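Local coordinates for fluorescence recovery protein (Synechocystis sp., PDB 4JDX), which accelerates the return of the orange carotenoid protein from its active red form to the orange form, restoring fluorescence after non-photochemical quenching, at residues His24-Phe27 and Arg28-Tyr31; Phe82-Ala85 and Gln86-Lys89; Lys72-Arg76 and Gln77-Ile81. One frame throughout, in Å; residues are numbered along the deposited sequence.

Contact 1 of 3, residues His24-Phe27 and Arg28-Tyr31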
# COMPACT_ATOMS: atom_id res chain seq x y z
N HIS A 24 0.55 8.35 -28.50
CA HIS A 24 0.30 7.11 -27.78
C HIS A 24 1.61 6.44 -27.39
O HIS A 24 1.76 5.95 -26.27
CB HIS A 24 -0.53 6.15 -28.64
CG HIS A 24 -1.97 6.55 -28.76
ND1 HIS A 24 -2.77 6.11 -29.80
CD2 HIS A 24 -2.75 7.33 -27.99
CE1 HIS A 24 -3.98 6.61 -29.65
NE2 HIS A 24 -4.00 7.36 -28.56
N ALA A 25 2.55 6.42 -28.33
CA ALA A 25 3.84 5.77 -28.11
C ALA A 25 4.61 6.52 -27.03
O ALA A 25 5.36 5.92 -26.26
CB ALA A 25 4.64 5.72 -29.40
N LEU A 26 4.41 7.83 -26.97
CA LEU A 26 5.09 8.66 -25.99
C LEU A 26 4.43 8.52 -24.62
O LEU A 26 5.11 8.57 -23.59
CB LEU A 26 5.09 10.13 -26.43
CG LEU A 26 5.79 11.09 -25.47
CD1 LEU A 26 7.19 10.57 -25.12
CD2 LEU A 26 5.86 12.48 -26.08
N PHE A 27 3.12 8.33 -24.62
CA PHE A 27 2.38 8.07 -23.38
C PHE A 27 2.91 6.82 -22.70
O PHE A 27 3.23 6.84 -21.51
CB PHE A 27 0.88 7.89 -23.67
CG PHE A 27 0.07 9.15 -23.53
CD1 PHE A 27 0.68 10.39 -23.49
CD2 PHE A 27 -1.31 9.09 -23.43
CE1 PHE A 27 -0.07 11.54 -23.36
CE2 PHE A 27 -2.06 10.23 -23.30
CZ PHE A 27 -1.45 11.46 -23.26
N ARG A 28 2.99 5.74 -23.45
CA ARG A 28 3.46 4.47 -22.91
C ARG A 28 4.89 4.61 -22.39
O ARG A 28 5.23 4.07 -21.34
CB ARG A 28 3.40 3.39 -23.99
CG ARG A 28 1.98 3.07 -24.44
CD ARG A 28 1.95 1.89 -25.40
NE ARG A 28 2.42 2.25 -26.73
CZ ARG A 28 1.63 2.53 -27.77
NH1 ARG A 28 0.31 2.49 -27.65
NH2 ARG A 28 2.17 2.85 -28.94
N LYS A 29 5.72 5.34 -23.13
CA LYS A 29 7.10 5.57 -22.74
C LYS A 29 7.16 6.25 -21.38
O LYS A 29 7.87 5.81 -20.48
CB LYS A 29 7.79 6.44 -23.79
CG LYS A 29 9.31 6.40 -23.74
CD LYS A 29 9.89 7.37 -24.75
CE LYS A 29 11.33 7.04 -25.09
NZ LYS A 29 11.44 6.27 -26.36
N ALA A 30 6.40 7.34 -21.24
CA ALA A 30 6.33 8.10 -20.00
C ALA A 30 5.79 7.21 -18.88
O ALA A 30 6.29 7.24 -17.75
CB ALA A 30 5.44 9.32 -20.18
N TYR A 31 4.77 6.43 -19.20
CA TYR A 31 4.17 5.50 -18.26
C TYR A 31 5.22 4.57 -17.68
O TYR A 31 5.28 4.37 -16.47
CB TYR A 31 3.06 4.69 -18.95
CG TYR A 31 2.48 3.59 -18.10
CD1 TYR A 31 1.78 3.88 -16.94
CD2 TYR A 31 2.63 2.26 -18.46
CE1 TYR A 31 1.25 2.87 -16.16
CE2 TYR A 31 2.10 1.25 -17.68
CZ TYR A 31 1.41 1.56 -16.54
OH TYR A 31 0.88 0.55 -15.77
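With CG opposite its own carbonyl carbon (chi1 -65°) and the chain bent at chi3 (-75°), R28 runs back along the helix toward H24 and A25, one turn earlier. The bend lays the guanidinium flat against the backbone: H24 O sits over the centre of one face, 3.7 Å above the plane, and NH2 comes to 3.5 Å from A25 CA. No N-H of the group is aimed at that oxygen; R28 CG also packs on it, 3.4 Å from H24 O. The methyl CB of A25 and the methylene CB of H24 flank the two ends of the guanidinium, near NH2 and NH1 respectively. H24 O itself is taken by the backbone, R28 N donating to it over 3.1 Å in a nearly straight bond (168°). This is the regular i to i+4 bonding of an alpha helix, here in the long helix 17-47, and it continues through K29 N to A25 O, A30 N to L26 O and Y31 N to F27 O, the last the shortest at 2.8 Å. R28 lies on the exposed side of the helix, while L26, F27 and A30 are buried. F27 meets the ring of F84 and also packs on V83 and L87 of helix 80-89; L26 adds a contact to F84. L26 and A30 both touch V93. The H24 imidazole leads away from R28, and its NE2 is probably hydrogen-bonded to D75 OD1 in the loop that precedes helix 80-89.

Contact 2 of 3, residues Phe82-Ala85 and Gln86-Lys89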
# COMPACT_ATOMS: atom_id res chain seq x y z
N PHE A 82 -3.24 19.13 -21.82
CA PHE A 82 -2.93 19.38 -20.42
C PHE A 82 -2.07 18.26 -19.86
O PHE A 82 -1.16 18.49 -19.07
CB PHE A 82 -4.23 19.50 -19.61
CG PHE A 82 -5.13 20.63 -20.04
CD1 PHE A 82 -4.61 21.74 -20.69
CD2 PHE A 82 -6.49 20.59 -19.80
CE1 PHE A 82 -5.43 22.78 -21.08
CE2 PHE A 82 -7.31 21.63 -20.20
CZ PHE A 82 -6.78 22.72 -20.84
N VAL A 83 -2.36 17.03 -20.30
CA VAL A 83 -1.64 15.86 -19.82
C VAL A 83 -0.16 15.97 -20.17
O VAL A 83 0.70 15.77 -19.31
CB VAL A 83 -2.21 14.56 -20.44
CG1 VAL A 83 -1.35 13.35 -20.04
CG2 VAL A 83 -3.66 14.35 -20.01
N PHE A 84 0.13 16.28 -21.43
CA PHE A 84 1.52 16.41 -21.87
C PHE A 84 2.26 17.47 -21.06
O PHE A 84 3.41 17.26 -20.66
CB PHE A 84 1.58 16.75 -23.36
CG PHE A 84 1.47 15.55 -24.26
CD1 PHE A 84 2.40 14.52 -24.17
CD2 PHE A 84 0.45 15.44 -25.18
CE1 PHE A 84 2.30 13.42 -24.98
CE2 PHE A 84 0.35 14.33 -26.00
CZ PHE A 84 1.27 13.32 -25.90
N ALA A 85 1.59 18.59 -20.80
CA ALA A 85 2.16 19.66 -19.99
C ALA A 85 2.56 19.13 -18.62
O ALA A 85 3.65 19.42 -18.12
CB ALA A 85 1.17 20.80 -19.85
N GLN A 86 1.67 18.35 -18.01
CA GLN A 86 1.93 17.76 -16.70
C GLN A 86 3.12 16.81 -16.76
O GLN A 86 4.02 16.87 -15.91
CB GLN A 86 0.70 17.01 -16.20
CG GLN A 86 0.81 16.54 -14.76
CD GLN A 86 0.85 17.69 -13.77
OE1 GLN A 86 0.39 18.79 -14.06
NE2 GLN A 86 1.39 17.44 -12.58
N LEU A 87 3.12 15.93 -17.76
CA LEU A 87 4.21 14.98 -17.96
C LEU A 87 5.54 15.71 -18.12
O LEU A 87 6.57 15.26 -17.62
CB LEU A 87 3.94 14.13 -19.20
CG LEU A 87 2.71 13.22 -19.13
CD1 LEU A 87 2.49 12.52 -20.46
CD2 LEU A 87 2.86 12.22 -17.98
N LEU A 88 5.51 16.83 -18.84
CA LEU A 88 6.70 17.63 -19.07
C LEU A 88 7.17 18.26 -17.77
O LEU A 88 8.36 18.29 -17.46
CB LEU A 88 6.41 18.71 -20.10
CG LEU A 88 7.58 19.61 -20.49
CD1 LEU A 88 8.67 18.81 -21.19
CD2 LEU A 88 7.08 20.74 -21.37
N LYS A 89 6.21 18.78 -17.00
CA LYS A 89 6.51 19.40 -15.72
C LYS A 89 7.07 18.37 -14.75
O LYS A 89 7.93 18.68 -13.92
CB LYS A 89 5.25 20.04 -15.14
CG LYS A 89 5.53 21.01 -14.01
CD LYS A 89 4.25 21.55 -13.41
CE LYS A 89 4.55 22.55 -12.31
NZ LYS A 89 3.36 22.83 -11.47
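F84 O accepts the shortest polar bond of this turn, 2.8 Å from L88 N, with an N-H...O angle of 151°. Its neighbour V83 O is held by L87 N at 2.9 Å and is met almost head-on, the C=O...N angle being 162°. The L87 side chain packs against that same oxygen: CG lies 3.3 Å from V83 O, so the carbonyl has the isobutyl group beside it as well as the amide in front. V83 and L87 lie alongside each other and point the same way. V83 CG1, anti to the backbone N (chi1 174°), is the branch that reaches the leucine, 4.0 Å from L87 CD1. The same leucine methyl approaches the F84 ring obliquely, 4.2 Å from CD1 of the phenylalanine, and thereby touches both V83 and F84, one turn earlier. Q86 takes another course. Its backbone N is bonded to F82 O. Q86 CB packs 3.3 Å from V83 O, and the side chain bends at chi2 to carry the amide outward, where NE2 hydrogen-bonds E90 OE2 just past the segment. A85 O receives K89 N, one turn along. F84 is also packed by A23 from helix 17-47 and by I109 from helix 103-114; A85 meets L112, and L88 meets A113. These contacts belong to a short alpha helix, 80-89, packed between helix 17-47 and helix 103-114 in an all-helical fold: V83, F84 and L87 contribute to its packing against the long N-terminal helix, while Q86 and K89 stay exposed.

Contact 3 of 3, residues Lys72-Arg76 and Gln77-Ile81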
# COMPACT_ATOMS: atom_id res chain seq x y z
N LYS A 72 -4.18 8.96 -15.27
CA LYS A 72 -3.31 10.07 -15.66
C LYS A 72 -3.14 10.18 -17.17
O LYS A 72 -3.05 11.29 -17.71
CB LYS A 72 -1.94 9.94 -15.00
CG LYS A 72 -0.92 10.94 -15.53
CD LYS A 72 0.45 10.74 -14.91
CE LYS A 72 0.60 11.51 -13.61
NZ LYS A 72 2.02 11.60 -13.20
N TYR A 73 -3.07 9.04 -17.86
CA TYR A 73 -2.77 9.03 -19.28
C TYR A 73 -4.04 9.05 -20.13
O TYR A 73 -4.34 8.10 -20.85
CB TYR A 73 -1.89 7.82 -19.61
CG TYR A 73 -0.55 7.90 -18.92
CD1 TYR A 73 0.51 8.58 -19.49
CD2 TYR A 73 -0.36 7.34 -17.66
CE1 TYR A 73 1.73 8.68 -18.85
CE2 TYR A 73 0.86 7.43 -17.02
CZ TYR A 73 1.90 8.10 -17.62
OH TYR A 73 3.12 8.20 -16.99
N ASP A 74 -4.76 10.16 -20.04
CA ASP A 74 -6.00 10.35 -20.77
C ASP A 74 -5.73 10.98 -22.14
O ASP A 74 -5.21 12.09 -22.22
CB ASP A 74 -6.94 11.25 -19.96
CG ASP A 74 -8.34 11.29 -20.51
OD1 ASP A 74 -8.57 10.76 -21.61
OD2 ASP A 74 -9.22 11.88 -19.84
N ASP A 75 -6.08 10.26 -23.20
CA ASP A 75 -5.74 10.69 -24.56
C ASP A 75 -6.86 11.50 -25.20
O ASP A 75 -6.77 11.86 -26.38
CB ASP A 75 -5.43 9.47 -25.43
CG ASP A 75 -6.67 8.65 -25.74
OD1 ASP A 75 -6.69 7.98 -26.80
OD2 ASP A 75 -7.63 8.67 -24.94
N ARG A 76 -7.90 11.80 -24.44
CA ARG A 76 -9.05 12.53 -24.97
C ARG A 76 -8.69 13.96 -25.35
O ARG A 76 -7.85 14.60 -24.72
CB ARG A 76 -10.22 12.51 -23.98
CG ARG A 76 -10.94 11.17 -23.94
CD ARG A 76 -12.04 11.14 -22.89
NE ARG A 76 -11.51 11.25 -21.54
CZ ARG A 76 -12.25 11.19 -20.44
NH1 ARG A 76 -13.56 11.02 -20.52
NH2 ARG A 76 -11.68 11.31 -19.24
N GLN A 77 -9.33 14.45 -26.41
CA GLN A 77 -9.02 15.75 -26.99
C GLN A 77 -9.14 16.89 -25.98
O GLN A 77 -8.50 17.93 -26.12
CB GLN A 77 -9.96 16.02 -28.17
CG GLN A 77 -9.69 17.31 -28.90
CD GLN A 77 -10.72 17.59 -29.98
OE1 GLN A 77 -11.92 17.63 -29.72
NE2 GLN A 77 -10.25 17.77 -31.21
N SER A 78 -9.96 16.68 -24.95
CA SER A 78 -10.28 17.74 -24.00
C SER A 78 -9.12 18.07 -23.06
O SER A 78 -8.96 19.21 -22.64
CB SER A 78 -11.50 17.34 -23.17
OG SER A 78 -11.21 16.23 -22.34
N VAL A 79 -8.31 17.06 -22.74
CA VAL A 79 -7.25 17.22 -21.75
C VAL A 79 -5.88 16.75 -22.22
O VAL A 79 -4.88 16.98 -21.54
CB VAL A 79 -7.61 16.45 -20.46
CG1 VAL A 79 -8.88 17.00 -19.84
CG2 VAL A 79 -7.74 14.96 -20.76
N ILE A 80 -5.82 16.10 -23.38
CA ILE A 80 -4.58 15.50 -23.86
C ILE A 80 -3.43 16.51 -23.87
O ILE A 80 -2.28 16.15 -23.60
CB ILE A 80 -4.75 14.90 -25.27
CG1 ILE A 80 -3.46 14.19 -25.70
CG2 ILE A 80 -5.13 15.98 -26.27
CD1 ILE A 80 -3.61 13.37 -26.96
N ILE A 81 -3.75 17.76 -24.17
CA ILE A 81 -2.74 18.82 -24.17
C ILE A 81 -2.29 19.13 -22.75
O ILE A 81 -1.10 19.36 -22.51
CB ILE A 81 -3.29 20.12 -24.81
CG1 ILE A 81 -3.58 19.90 -26.29
CG2 ILE A 81 -2.29 21.26 -24.63
CD1 ILE A 81 -2.33 19.72 -27.14
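V79 crosses D74 at about a right angle and offers its CG2 methyl, 3.5 Å from D74 OD2. Within the loop the same carboxylate is gripped side-on by R76, the guanidinium meeting it with NE and NH2. The salt bridge is shortest at R76 NH2 to D74 OD2, 2.6 Å, where the oxygen is approached on its syn side but 31° out of the carboxylate plane. NE reaches both oxygens, using the syn lone pair of each, and the carboxylate carbon CG lies at the edge of the guanidinium, in its plane. D74 OD1 has a second task: R76 N donates to it at 3.1 Å from above the carboxylate plane, which makes D74-R76 an Asx turn. With CG anti to the backbone N (chi1 -170°), the carboxylate can serve main chain and side chain of the arginine together. Were D74 an alanine, the R76 guanidinium would probably lose its ionic mate and be able to swing, and R76 N its acceptor in the turn. Beyond the turn, R76 O accepts from two amides that approach differently: I80 N lies nearly in line with the C=O, at 2.9 Å, whereas V79 N comes from above the carbonyl plane at 3.2 Å. I80 points toward the preceding loop, its CB 3.2 Å from R76 O and its CD1 3.5 Å from D75 O. V79 is at the N-cap position, and the two bonds to R76 O join the loop to the first turn of helix 80-89. I80 and I81 touch W15, and D75 packs on F27 of helix 17-47; the loop thus runs from helix 53-70 into helix 80-89 along the flank of the long N-terminal helix.

In the fold
Contacts 1 and 2 face each other from different helices, centres 12 Å apart, and meet through aromatic and aliphatic side chains: F27 CE1 lies 3.4 Å from F84 CZ, and F27 CZ 3.7 Å from V83 CG1. Contact 3 precedes contact 2 in the chain, 10 Å away between centres, and leads into the same helix; V83 CG2 packs 3.5 Å from D74 O, and L87 CD2 3.8 Å from Y73 CE1. The loop also reaches contact 1, where Y73 OH comes to 3.2 Å from Y31 CA and D75 OD1 to 3.3 Å from H24 NE2. The loop 72-79 touches helix 17-47 and leads into helix 80-89, and the two helices also pack directly on each other.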